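PDB 4RZK: small heat shock protein hsp20 family from Sulfolobus solfataricus, which probably binds unfolded proteins as a small heat shock chaperone under stress, represented here by its alpha-crystallin domain. Local coordinates for residues 4-13 with 50-60. Numbering follows the deposited sequence.
Sequences SEEREPLADV and KSEDRQYYKEI
Arg7 pairs in parallel with Tyr56 through both of its backbone polar atoms: its N donates to Gln55 O at 2.9 Å, and its O accepts from Tyr57 N at 3.2 Å. One residue of the first strand thus grips the residues before and after Tyr56, the usual parallel register, in the alpha-crystallin domain, the immunoglobulin-like beta sandwich of small heat shock proteins. The pairing is brief. At Glu8 and Pro9 the strand is interrupted, and residues 10-13 pair instead with strand 19-25, so the N-terminal strand passes from one neighbour to another.

Two acidic side chains extend the link. Glu8 OE1 meets Lys58 NZ at 3.4 Å, a salt bridge whose hydrogen bond is weak, while Glu6 OE2 reaches Lys50 NZ only over a long 3.9 Å. The carboxylate of Glu6 also lies against CB of Tyr57.

On the face opposite Glu6 and Gln55, Arg7 and Tyr56 run side by side. Tyr56 CE1 lies over the centre of the guanidinium, with the two planes inclined by 50°, and the phenol is tied by its OH to Pro27 O. Arg54 follows the same direction, its CG and CD against Arg7 NH1. Both arginines form salt bridges to Glu25 of the second subunit; the shared carboxylate probably accounts for their closeness and links this strand pair to the second subunit.

Pro9 packs across the strands, its CD 3.9 Å from Tyr56 CB. Lys58, with CG anti to its backbone N (chi1 175°) and the chain then bending at chi2 (86°), runs past Pro9, whose CG is 3.4 Å from Lys58 CB, to reach Glu8, and on the way its CE rests 3.8 Å from Ala11 CB.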
ATOM      1  N   SER A   4       8.825   9.779  13.131  1.00 57.92           N
ATOM      2  CA  SER A   4       9.154   8.693  12.242  1.00 53.40           C
ATOM      3  C   SER A   4       9.202   7.406  13.004  1.00 54.20           C
ATOM      4  O   SER A   4       9.838   7.323  14.030  1.00 61.10           O
ATOM      5  CB  SER A   4      10.528   8.921  11.630  1.00 45.97           C
ATOM      6  OG  SER A   4      10.641  10.211  11.084  1.00 54.52           O
ATOM      7  N   GLU A   5       8.516   6.398  12.505  1.00 53.02           N
ATOM      8  CA  GLU A   5       8.743   5.045  12.943  1.00 46.56           C
ATOM      9  C   GLU A   5       8.899   4.153  11.736  1.00 49.62           C
ATOM     10  O   GLU A   5       8.054   4.143  10.872  1.00 55.31           O
ATOM     11  CB  GLU A   5       7.587   4.566  13.793  1.00 50.22           C
ATOM     12  CG  GLU A   5       7.929   3.369  14.640  1.00 47.39           C
ATOM     13  CD  GLU A   5       6.725   2.814  15.329  1.00 49.74           C
ATOM     14  OE1 GLU A   5       5.616   3.252  14.998  1.00 58.09           O
ATOM     15  OE2 GLU A   5       6.879   1.941  16.189  1.00 50.61           O
ATOM     16  N   GLU A   6       9.970   3.383  11.689  1.00 52.00           N
ATOM     17  CA  GLU A   6      10.167   2.425  10.622  1.00 46.47           C
ATOM     18  C   GLU A   6       9.135   1.319  10.732  1.00 53.02           C
ATOM     19  O   GLU A   6       8.755   0.932  11.821  1.00 45.00           O
ATOM     20  CB  GLU A   6      11.568   1.846  10.712  1.00 50.15           C
ATOM     21  CG  GLU A   6      12.038   1.136   9.464  1.00 55.92           C
ATOM     22  CD  GLU A   6      13.532   1.217   9.286  1.00 59.07           C
ATOM     23  OE1 GLU A   6      14.236   0.383   9.865  1.00 61.16           O
ATOM     24  OE2 GLU A   6      13.998   2.113   8.569  1.00 67.98           O
ATOM     25  N   ARG A   7       8.688   0.806   9.598  1.00 53.83           N
ATOM     26  CA  ARG A   7       7.632  -0.190   9.576  1.00 50.94           C
ATOM     27  C   ARG A   7       8.059  -1.397   8.782  1.00 47.72           C
ATOM     28  O   ARG A   7       8.873  -1.293   7.898  1.00 49.58           O
ATOM     29  CB  ARG A   7       6.374   0.391   8.938  1.00 50.18           C
ATOM     30  CG  ARG A   7       5.598   1.347   9.812  1.00 43.25           C
ATOM     31  CD  ARG A   7       4.676   2.189   8.971  1.00 47.66           C
ATOM     32  NE  ARG A   7       3.686   1.374   8.293  1.00 46.66           N
ATOM     33  CZ  ARG A   7       2.739   1.863   7.516  1.00 44.66           C
ATOM     34  NH1 ARG A   7       2.653   3.158   7.334  1.00 46.01           N
ATOM     35  NH2 ARG A   7       1.882   1.060   6.933  1.00 40.75           N
ATOM     36  N   GLU A   8       7.477  -2.541   9.077  1.00 47.83           N
ATOM     37  CA  GLU A   8       7.789  -3.723   8.321  1.00 45.45           C
ATOM     38  C   GLU A   8       6.658  -3.968   7.359  1.00 48.53           C
ATOM     39  O   GLU A   8       5.531  -4.152   7.758  1.00 43.81           O
ATOM     40  CB  GLU A   8       7.945  -4.900   9.256  1.00 49.28           C
ATOM     41  CG  GLU A   8       8.116  -6.224   8.564  1.00 48.37           C
ATOM     42  CD  GLU A   8       8.528  -7.297   9.527  1.00 56.54           C
ATOM     43  OE1 GLU A   8       7.746  -8.224   9.767  1.00 59.94           O
ATOM     44  OE2 GLU A   8       9.635  -7.200  10.058  1.00 65.28           O
ATOM     45  N   PRO A   9       6.988  -3.964   6.082  1.00 52.21           N
ATOM     46  CA  PRO A   9       6.010  -4.048   5.007  1.00 48.59           C
ATOM     47  C   PRO A   9       5.362  -5.402   4.906  1.00 49.29           C
ATOM     48  O   PRO A   9       5.977  -6.388   5.250  1.00 53.85           O
ATOM     49  CB  PRO A   9       6.852  -3.789   3.761  1.00 43.53           C
ATOM     50  CG  PRO A   9       8.250  -4.052   4.165  1.00 42.99           C
ATOM     51  CD  PRO A   9       8.320  -3.624   5.580  1.00 49.80           C
ATOM     52  N   LEU A  10       4.124  -5.449   4.443  1.00 51.31           N
ATOM     53  CA  LEU A  10       3.507  -6.720   4.176  1.00 45.21           C
ATOM     54  C   LEU A  10       4.219  -7.306   2.986  1.00 50.45           C
ATOM     55  O   LEU A  10       4.362  -6.661   1.969  1.00 46.74           O
ATOM     56  CB  LEU A  10       2.041  -6.531   3.834  1.00 52.37           C
ATOM     57  CG  LEU A  10       1.123  -5.855   4.842  1.00 59.42           C
ATOM     58  CD1 LEU A  10      -0.290  -5.873   4.309  1.00 56.50           C
ATOM     59  CD2 LEU A  10       1.172  -6.540   6.191  1.00 53.58           C
ATOM     60  N   ALA A  11       4.653  -8.546   3.119  1.00 53.66           N
ATOM     61  CA  ALA A  11       5.404  -9.201   2.075  1.00 51.06           C
ATOM     62  C   ALA A  11       4.943 -10.626   1.904  1.00 55.24           C
ATOM     63  O   ALA A  11       4.693 -11.313   2.871  1.00 67.95           O
ATOM     64  CB  ALA A  11       6.877  -9.169   2.411  1.00 44.68           C
ATOM     65  N   ASP A  12       4.843 -11.079   0.669  1.00 55.99           N
ATOM     66  CA  ASP A  12       4.566 -12.470   0.418  1.00 61.06           C
ATOM     67  C   ASP A  12       5.594 -13.008  -0.536  1.00 58.32           C
ATOM     68  O   ASP A  12       5.810 -12.442  -1.583  1.00 60.33           O
ATOM     69  CB  ASP A  12       3.182 -12.633  -0.180  1.00 69.04           C
ATOM     70  CG  ASP A  12       2.696 -14.048  -0.113  1.00 75.93           C
ATOM     71  OD1 ASP A  12       1.847 -14.417  -0.941  1.00 83.08           O
ATOM     72  OD2 ASP A  12       3.161 -14.792   0.764  1.00 76.23           O
ATOM     73  N   VAL A  13       6.219 -14.116  -0.194  1.00 62.26           N
ATOM     74  CA  VAL A  13       7.170 -14.684  -1.120  1.00 59.75           C
ATOM     75  C   VAL A  13       6.658 -15.995  -1.681  1.00 60.36           C
ATOM     76  O   VAL A  13       6.251 -16.879  -0.950  1.00 58.99           O
ATOM     77  CB  VAL A  13       8.547 -14.865  -0.477  1.00 56.95           C
ATOM     78  CG1 VAL A  13       8.410 -15.131   1.003  1.00 56.70           C
ATOM     79  CG2 VAL A  13       9.302 -15.980  -1.159  1.00 64.17           C
ATOM     80  N   LYS A  50      12.080   4.553   1.578  1.00 51.57           N
ATOM     81  CA  LYS A  50      12.076   5.791   2.352  1.00 59.68           C
ATOM     82  C   LYS A  50      11.304   6.945   1.725  1.00 59.42           C
ATOM     83  O   LYS A  50      11.447   7.242   0.559  1.00 65.25           O
ATOM     84  CB  LYS A  50      13.505   6.242   2.624  1.00 59.72           C
ATOM     85  CG  LYS A  50      13.881   6.265   4.087  1.00 60.92           C
ATOM     86  CD  LYS A  50      15.252   5.652   4.289  1.00 63.31           C
ATOM     87  CE  LYS A  50      15.245   4.668   5.439  1.00 70.68           C
ATOM     88  NZ  LYS A  50      15.252   5.376   6.746  1.00 75.12           N
ATOM     89  N   SER A  51      10.500   7.610   2.527  1.00 53.69           N
ATOM     90  CA  SER A  51       9.788   8.791   2.092  1.00 61.22           C
ATOM     91  C   SER A  51       9.526   9.564   3.363  1.00 62.05           C
ATOM     92  O   SER A  51       9.672   9.016   4.434  1.00 62.98           O
ATOM     93  CB  SER A  51       8.501   8.415   1.375  1.00 56.90           C
ATOM     94  OG  SER A  51       7.374   8.778   2.129  1.00 58.27           O
ATOM     95  N   GLU A  52       9.190  10.838   3.274  1.00 56.25           N
ATOM     96  CA  GLU A  52       9.090  11.617   4.491  1.00 63.33           C
ATOM     97  C   GLU A  52       8.026  11.103   5.430  1.00 66.49           C
ATOM     98  O   GLU A  52       8.247  10.964   6.618  1.00 69.41           O
ATOM     99  CB  GLU A  52       8.727  13.051   4.142  1.00 68.61           C
ATOM    100  CG  GLU A  52       9.905  13.947   3.845  1.00 73.89           C
ATOM    101  CD  GLU A  52       9.507  15.397   3.828  1.00 74.72           C
ATOM    102  OE1 GLU A  52       9.397  15.985   4.916  1.00 81.42           O
ATOM    103  OE2 GLU A  52       9.294  15.941   2.733  1.00 77.61           O
ATOM    104  N   ASP A  53       6.855  10.835   4.893  1.00 62.23           N
ATOM    105  CA  ASP A  53       5.779  10.303   5.695  1.00 62.95           C
ATOM    106  C   ASP A  53       5.973   8.879   6.184  1.00 61.00           C
ATOM    107  O   ASP A  53       5.657   8.572   7.318  1.00 64.34           O
ATOM    108  CB  ASP A  53       4.457  10.480   4.974  1.00 67.91           C
ATOM    109  CG  ASP A  53       4.159  11.924   4.687  1.00 74.76           C
ATOM    110  OD1 ASP A  53       3.864  12.662   5.638  1.00 75.60           O
ATOM    111  OD2 ASP A  53       4.236  12.326   3.515  1.00 80.64           O
ATOM    112  N   ARG A  54       6.492   8.013   5.326  1.00 57.24           N
ATOM    113  CA  ARG A  54       6.589   6.595   5.629  1.00 57.10           C
ATOM    114  C   ARG A  54       7.942   5.980   5.318  1.00 56.33           C
ATOM    115  O   ARG A  54       8.509   6.244   4.280  1.00 55.17           O
ATOM    116  CB  ARG A  54       5.479   5.844   4.902  1.00 52.37           C
ATOM    117  CG  ARG A  54       4.187   5.814   5.687  1.00 56.04           C
ATOM    118  CD  ARG A  54       2.994   5.526   4.816  1.00 56.33           C
ATOM    119  NE  ARG A  54       2.370   6.746   4.346  1.00 61.61           N
ATOM    120  CZ  ARG A  54       1.212   7.196   4.786  1.00 59.96           C
ATOM    121  NH1 ARG A  54       0.711   8.316   4.311  1.00 56.50           N
ATOM    122  NH2 ARG A  54       0.558   6.524   5.707  1.00 65.01           N
ATOM    123  N   GLN A  55       8.458   5.164   6.227  1.00 48.19           N
ATOM    124  CA  GLN A  55       9.701   4.454   5.976  1.00 52.33           C
ATOM    125  C   GLN A  55       9.605   2.950   6.266  1.00 50.98           C
ATOM    126  O   GLN A  55       9.075   2.566   7.282  1.00 50.63           O
ATOM    127  CB  GLN A  55      10.862   5.119   6.726  1.00 52.81           C
ATOM    128  CG  GLN A  55      10.553   5.625   8.128  1.00 56.35           C
ATOM    129  CD  GLN A  55       9.831   6.948   8.151  1.00 55.64           C
ATOM    130  OE1 GLN A  55      10.234   7.897   7.504  1.00 55.93           O
ATOM    131  NE2 GLN A  55       8.756   7.012   8.905  1.00 59.21           N
ATOM    132  N   TYR A  56      10.098   2.114   5.360  1.00 47.01           N
ATOM    133  CA  TYR A  56      10.008   0.670   5.526  1.00 45.71           C
ATOM    134  C   TYR A  56      11.348  -0.012   5.388  1.00 45.65           C
ATOM    135  O   TYR A  56      12.169   0.397   4.600  1.00 46.13           O
ATOM    136  CB  TYR A  56       9.082   0.042   4.492  1.00 45.21           C
ATOM    137  CG  TYR A  56       7.756   0.709   4.257  1.00 47.40           C
ATOM    138  CD1 TYR A  56       6.595   0.156   4.741  1.00 47.35           C
ATOM    139  CD2 TYR A  56       7.660   1.856   3.507  1.00 46.60           C
ATOM    140  CE1 TYR A  56       5.377   0.747   4.513  1.00 45.84           C
ATOM    141  CE2 TYR A  56       6.447   2.447   3.273  1.00 47.84           C
ATOM    142  CZ  TYR A  56       5.311   1.886   3.782  1.00 45.87           C
ATOM    143  OH  TYR A  56       4.096   2.468   3.550  1.00 48.74           O
ATOM    144  N   TYR A  57      11.549  -1.059   6.172  1.00 47.90           N
ATOM    145  CA  TYR A  57      12.652  -1.979   5.992  1.00 49.09           C
ATOM    146  C   TYR A  57      12.155  -3.394   6.186  1.00 46.11           C
ATOM    147  O   TYR A  57      11.443  -3.667   7.126  1.00 46.91           O
ATOM    148  CB  TYR A  57      13.773  -1.664   6.976  1.00 53.65           C
ATOM    149  CG  TYR A  57      14.921  -2.631   6.972  1.00 56.66           C
ATOM    150  CD1 TYR A  57      16.066  -2.377   6.245  1.00 59.12           C
ATOM    151  CD2 TYR A  57      14.873  -3.787   7.715  1.00 59.49           C
ATOM    152  CE1 TYR A  57      17.124  -3.260   6.250  1.00 55.88           C
ATOM    153  CE2 TYR A  57      15.922  -4.671   7.721  1.00 62.28           C
ATOM    154  CZ  TYR A  57      17.041  -4.401   6.988  1.00 60.69           C
ATOM    155  OH  TYR A  57      18.073  -5.289   7.005  1.00 62.46           O
ATOM    156  N   LYS A  58      12.529  -4.296   5.295  1.00 53.91           N
ATOM    157  CA  LYS A  58      12.203  -5.699   5.468  1.00 53.55           C
ATOM    158  C   LYS A  58      13.348  -6.579   5.028  1.00 57.85           C
ATOM    159  O   LYS A  58      14.050  -6.260   4.094  1.00 56.95           O
ATOM    160  CB  LYS A  58      10.956  -6.065   4.680  1.00 52.59           C
ATOM    161  CG  LYS A  58      10.615  -7.537   4.719  1.00 51.30           C
ATOM    162  CD  LYS A  58       9.793  -7.880   5.940  1.00 52.97           C
ATOM    163  CE  LYS A  58       8.807  -8.989   5.650  1.00 50.60           C
ATOM    164  NZ  LYS A  58       8.556  -9.819   6.848  1.00 58.53           N
ATOM    165  N   GLU A  59      13.533  -7.697   5.705  1.00 58.35           N
ATOM    166  CA  GLU A  59      14.495  -8.673   5.254  1.00 59.27           C
ATOM    167  C   GLU A  59      13.843 -10.033   5.194  1.00 62.18           C
ATOM    168  O   GLU A  59      13.120 -10.421   6.094  1.00 62.19           O
ATOM    169  CB  GLU A  59      15.755  -8.650   6.107  1.00 57.40           C
ATOM    170  CG  GLU A  59      15.826  -9.660   7.225  1.00 65.29           C
ATOM    171  CD  GLU A  59      17.043  -9.437   8.089  1.00 76.55           C
ATOM    172  OE1 GLU A  59      17.208 -10.156   9.087  1.00 80.88           O
ATOM    173  OE2 GLU A  59      17.830  -8.531   7.766  1.00 67.04           O
ATOM    174  N   ILE A  60      14.071 -10.734   4.098  1.00 61.26           N
ATOM    175  CA  ILE A  60      13.415 -11.993   3.850  1.00 63.69           C
ATOM    176  C   ILE A  60      14.410 -13.100   3.666  1.00 65.88           C
ATOM    177  O   ILE A  60      15.356 -12.959   2.915  1.00 67.07           O
ATOM    178  CB  ILE A  60      12.607 -11.945   2.560  1.00 61.47           C
ATOM    179  CG1 ILE A  60      11.342 -11.118   2.745  1.00 54.79           C
ATOM    180  CG2 ILE A  60      12.270 -13.351   2.119  1.00 54.47           C
ATOM    181  CD1 ILE A  60      11.344  -9.845   1.941  1.00 52.03           C
TER